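Monomethylamine methyltransferase MtmB1 (Methanosarcina barkeri, PDB 1TV2) catalyses the transfer of the methyl group from monomethylamine to the corrinoid cofactor of its partner protein MtmC, a step of methanogenesis from methylamine. Local coordinates at residues Q232-K237 / D258-I263. Numbering follows the deposited sequence.
Sequences QLNELK and DEQMPI. With BG5 (5-hydroxyamino-3-methyl-pyrrolidine-2-carboxylic acid), chain B.
Gln232 lies with its CB over the aliphatic part of Gln260, CB to CG 3.5 Å, and sends its amide across the end of Asp258. There Gln232 NE2 gives a 2.7 Å bond to the syn side of Asp258 OD2, a carboxylate oxygen that His294 also grips, while Thr281 O takes a second bond from the same amide nitrogen. Gln232 N bonds Glu259 O (2.8 Å), joining the chain that follows strand 227-231 to its parallel neighbour 255-259 in the TIM-type barrel. Glu259, its carboxylate held by Ser231 and Gln333, faces inward, with OE1 3.6 Å from N1 of BG5. Farther along, Asn234 ND2 bonds Met261 O at 2.7 Å from above the carbonyl plane and also reaches Glu235 OE2. Ile263 N meets that oxygen at 3.1 Å from the opposite face of the carboxylate, nearly straight at 173°; the bend in the Glu235 chain (chi2 -69°) turns its carboxylate toward Ile263 N. With an alanine at Glu235, Ile263 N would probably lose its acceptor and the Asn234 amide would be freer to turn. Water 3 bridges Glu235 OE2 and Ile263 O, and water 2 links Asn234 OD1 to Met261 O.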
ATOM      1  N   GLN A 232      15.433 -12.260 -27.380  1.00 20.52           N
ATOM      2  CA  GLN A 232      15.594 -11.965 -28.796  1.00 19.85           C
ATOM      3  C   GLN A 232      15.913 -13.325 -29.415  1.00 21.21           C
ATOM      4  O   GLN A 232      16.390 -14.226 -28.720  1.00 20.82           O
ATOM      5  CB  GLN A 232      16.772 -11.025 -29.039  1.00 19.14           C
ATOM      6  CG  GLN A 232      16.609  -9.617 -28.504  1.00 18.66           C
ATOM      7  CD  GLN A 232      17.725  -8.708 -28.981  1.00 22.35           C
ATOM      8  OE1 GLN A 232      17.942  -8.564 -30.185  1.00 20.91           O
ATOM      9  NE2 GLN A 232      18.442  -8.094 -28.041  1.00 18.72           N
ATOM     10  N   LEU A 233      15.662 -13.475 -30.710  1.00 21.87           N
ATOM     11  CA  LEU A 233      15.943 -14.740 -31.385  1.00 22.60           C
ATOM     12  C   LEU A 233      17.310 -14.689 -32.080  1.00 23.60           C
ATOM     13  O   LEU A 233      18.023 -13.690 -31.981  1.00 24.06           O
ATOM     14  CB  LEU A 233      14.824 -15.043 -32.386  1.00 21.83           C
ATOM     15  CG  LEU A 233      13.416 -15.029 -31.773  1.00 21.84           C
ATOM     16  CD1 LEU A 233      12.375 -15.286 -32.849  1.00 20.52           C
ATOM     17  CD2 LEU A 233      13.317 -16.085 -30.677  1.00 22.67           C
ATOM     18  N   ASN A 234      17.681 -15.766 -32.771  1.00 22.84           N
ATOM     19  CA  ASN A 234      18.971 -15.833 -33.463  1.00 24.07           C
ATOM     20  C   ASN A 234      18.814 -15.758 -34.979  1.00 23.55           C
ATOM     21  O   ASN A 234      18.136 -16.609 -35.559  1.00 23.50           O
ATOM     22  CB  ASN A 234      19.689 -17.141 -33.122  1.00 24.32           C
ATOM     23  CG  ASN A 234      20.016 -17.262 -31.650  1.00 26.43           C
ATOM     24  OD1 ASN A 234      19.135 -17.488 -30.819  1.00 29.89           O
ATOM     25  ND2 ASN A 234      21.288 -17.101 -31.317  1.00 25.19           N
ATOM     26  N   GLU A 235      19.409 -14.761 -35.637  1.00 23.75           N
ATOM     27  CA  GLU A 235      20.199 -13.683 -35.032  1.00 22.86           C
ATOM     28  C   GLU A 235      19.560 -12.386 -35.552  1.00 21.63           C
ATOM     29  O   GLU A 235      19.119 -12.342 -36.703  1.00 21.06           O
ATOM     30  CB  GLU A 235      21.657 -13.751 -35.505  1.00 24.56           C
ATOM     31  CG  GLU A 235      22.389 -15.063 -35.211  1.00 25.93           C
ATOM     32  CD  GLU A 235      22.663 -15.286 -33.729  1.00 28.64           C
ATOM     33  OE1 GLU A 235      22.406 -14.366 -32.921  1.00 27.32           O
ATOM     34  OE2 GLU A 235      23.145 -16.384 -33.372  1.00 25.85           O
ATOM     35  N   LEU A 236      19.530 -11.336 -34.729  1.00 20.21           N
ATOM     36  CA  LEU A 236      18.902 -10.065 -35.107  1.00 18.70           C
ATOM     37  C   LEU A 236      17.517 -10.414 -35.632  1.00 19.50           C
ATOM     38  O   LEU A 236      17.131 -10.060 -36.750  1.00 19.37           O
ATOM     39  CB  LEU A 236      19.714  -9.334 -36.182  1.00 20.19           C
ATOM     40  CG  LEU A 236      20.882  -8.470 -35.677  1.00 21.73           C
ATOM     41  CD1 LEU A 236      21.976  -9.356 -35.105  1.00 21.83           C
ATOM     42  CD2 LEU A 236      21.436  -7.623 -36.817  1.00 21.70           C
ATOM     43  N   LYS A 237      16.772 -11.111 -34.782  1.00 19.39           N
ATOM     44  CA  LYS A 237      15.446 -11.605 -35.115  1.00 20.07           C
ATOM     45  C   LYS A 237      14.526 -11.539 -33.889  1.00 18.77           C
ATOM     46  O   LYS A 237      14.997 -11.562 -32.755  1.00 18.29           O
ATOM     47  CB  LYS A 237      15.608 -13.054 -35.576  1.00 19.59           C
ATOM     48  CG  LYS A 237      14.371 -13.747 -36.079  1.00 22.99           C
ATOM     49  CD  LYS A 237      14.690 -15.208 -36.396  1.00 23.20           C
ATOM     50  CE  LYS A 237      15.786 -15.336 -37.449  1.00 22.34           C
ATOM     51  NZ  LYS A 237      16.248 -16.751 -37.589  1.00 23.28           N
ATOM     52  N   ASP A 258      16.377  -7.699 -21.349  1.00 17.73           N
ATOM     53  CA  ASP A 258      16.334  -8.242 -22.699  1.00 18.85           C
ATOM     54  C   ASP A 258      17.500  -9.219 -22.781  1.00 18.72           C
ATOM     55  O   ASP A 258      18.600  -8.898 -22.338  1.00 19.74           O
ATOM     56  CB  ASP A 258      16.518  -7.113 -23.719  1.00 18.58           C
ATOM     57  CG  ASP A 258      16.809  -7.627 -25.118  1.00 19.58           C
ATOM     58  OD1 ASP A 258      15.884  -7.656 -25.959  1.00 18.97           O
ATOM     59  OD2 ASP A 258      17.972  -8.008 -25.368  1.00 20.15           O
ATOM     60  N   GLU A 259      17.268 -10.408 -23.328  1.00 20.44           N
ATOM     61  CA  GLU A 259      18.340 -11.393 -23.443  1.00 22.10           C
ATOM     62  C   GLU A 259      18.546 -11.848 -24.887  1.00 22.34           C
ATOM     63  O   GLU A 259      17.643 -11.758 -25.719  1.00 20.89           O
ATOM     64  CB  GLU A 259      18.041 -12.639 -22.605  1.00 24.37           C
ATOM     65  CG  GLU A 259      17.308 -13.712 -23.400  1.00 32.33           C
ATOM     66  CD  GLU A 259      17.557 -15.114 -22.890  1.00 34.24           C
ATOM     67  OE1 GLU A 259      18.724 -15.451 -22.601  1.00 36.77           O
ATOM     68  OE2 GLU A 259      16.584 -15.889 -22.792  1.00 38.50           O
ATOM     69  N   GLN A 260      19.744 -12.350 -25.165  1.00 22.76           N
ATOM     70  CA  GLN A 260      20.076 -12.871 -26.483  1.00 23.13           C
ATOM     71  C   GLN A 260      21.319 -13.734 -26.329  1.00 23.33           C
ATOM     72  O   GLN A 260      22.279 -13.342 -25.664  1.00 22.85           O
ATOM     73  CB  GLN A 260      20.330 -11.733 -27.479  1.00 22.77           C
ATOM     74  CG  GLN A 260      20.063 -12.124 -28.934  1.00 26.24           C
ATOM     75  CD  GLN A 260      21.251 -12.783 -29.614  1.00 28.88           C
ATOM     76  OE1 GLN A 260      21.087 -13.663 -30.464  1.00 32.16           O
ATOM     77  NE2 GLN A 260      22.455 -12.345 -29.262  1.00 27.58           N
ATOM     78  N   MET A 261      21.280 -14.921 -26.924  1.00 22.21           N
ATOM     79  CA  MET A 261      22.397 -15.845 -26.857  1.00 22.84           C
ATOM     80  C   MET A 261      22.975 -16.068 -28.248  1.00 23.28           C
ATOM     81  O   MET A 261      22.571 -16.992 -28.959  1.00 21.26           O
ATOM     82  CB  MET A 261      21.949 -17.184 -26.268  1.00 24.65           C
ATOM     83  CG  MET A 261      21.510 -17.114 -24.816  1.00 26.82           C
ATOM     84  SD  MET A 261      21.197 -18.756 -24.138  1.00 33.80           S
ATOM     85  CE  MET A 261      22.849 -19.223 -23.601  1.00 28.52           C
ATOM     86  N   PRO A 262      23.925 -15.212 -28.658  1.00 23.35           N
ATOM     87  CA  PRO A 262      24.545 -15.341 -29.980  1.00 21.89           C
ATOM     88  C   PRO A 262      25.278 -16.678 -30.086  1.00 22.50           C
ATOM     89  O   PRO A 262      26.005 -17.073 -29.178  1.00 21.24           O
ATOM     90  CB  PRO A 262      25.476 -14.129 -30.044  1.00 22.83           C
ATOM     91  CG  PRO A 262      25.827 -13.889 -28.600  1.00 24.43           C
ATOM     92  CD  PRO A 262      24.513 -14.093 -27.899  1.00 22.25           C
ATOM     93  N   ILE A 263      25.078 -17.372 -31.200  1.00 20.82           N
ATOM     94  CA  ILE A 263      25.687 -18.680 -31.398  1.00 21.00           C
ATOM     95  C   ILE A 263      27.024 -18.672 -32.138  1.00 21.24           C
ATOM     96  O   ILE A 263      27.099 -18.286 -33.307  1.00 20.07           O
ATOM     97  CB  ILE A 263      24.706 -19.608 -32.153  1.00 20.61           C
ATOM     98  CG1 ILE A 263      23.402 -19.718 -31.358  1.00 21.05           C
ATOM     99  CG2 ILE A 263      25.326 -20.987 -32.352  1.00 21.27           C
ATOM    100  CD1 ILE A 263      22.308 -20.483 -32.063  1.00 24.53           C
TER
HETATM  101  C1  BG5 B 459      18.634 -15.869 -16.983  1.00 21.29           C
HETATM  102  C2  BG5 B 459      18.525 -16.848 -18.144  1.00 24.06           C
HETATM  103  C3  BG5 B 459      17.960 -18.188 -17.699  1.00 25.26           C
HETATM  104  C4  BG5 B 459      16.484 -18.169 -18.101  1.00 25.51           C
HETATM  105  C5  BG5 B 459      16.360 -17.206 -19.279  1.00 26.81           C
HETATM  106  C6  BG5 B 459      18.713 -19.182 -18.398  1.00 27.70           C
HETATM  107  N1  BG5 B 459      17.613 -16.354 -19.273  1.00 22.73           N
HETATM  108  O1  BG5 B 459      19.676 -15.827 -16.322  1.00 20.29           O
HETATM  109  N2  BG5 B 459      15.227 -16.355 -19.089  1.00 28.92           N
HETATM  110  O2  BG5 B 459      15.200 -15.091 -18.377  1.00 26.07           O
HETATM  111  O   HOH W   1      18.930 -15.455 -28.711  1.00 31.69           O
HETATM  112  O   HOH W   2      20.917 -19.327 -28.842  1.00 27.90           O
HETATM  113  O   HOH W   3      25.571 -16.587 -34.988  1.00 31.74           O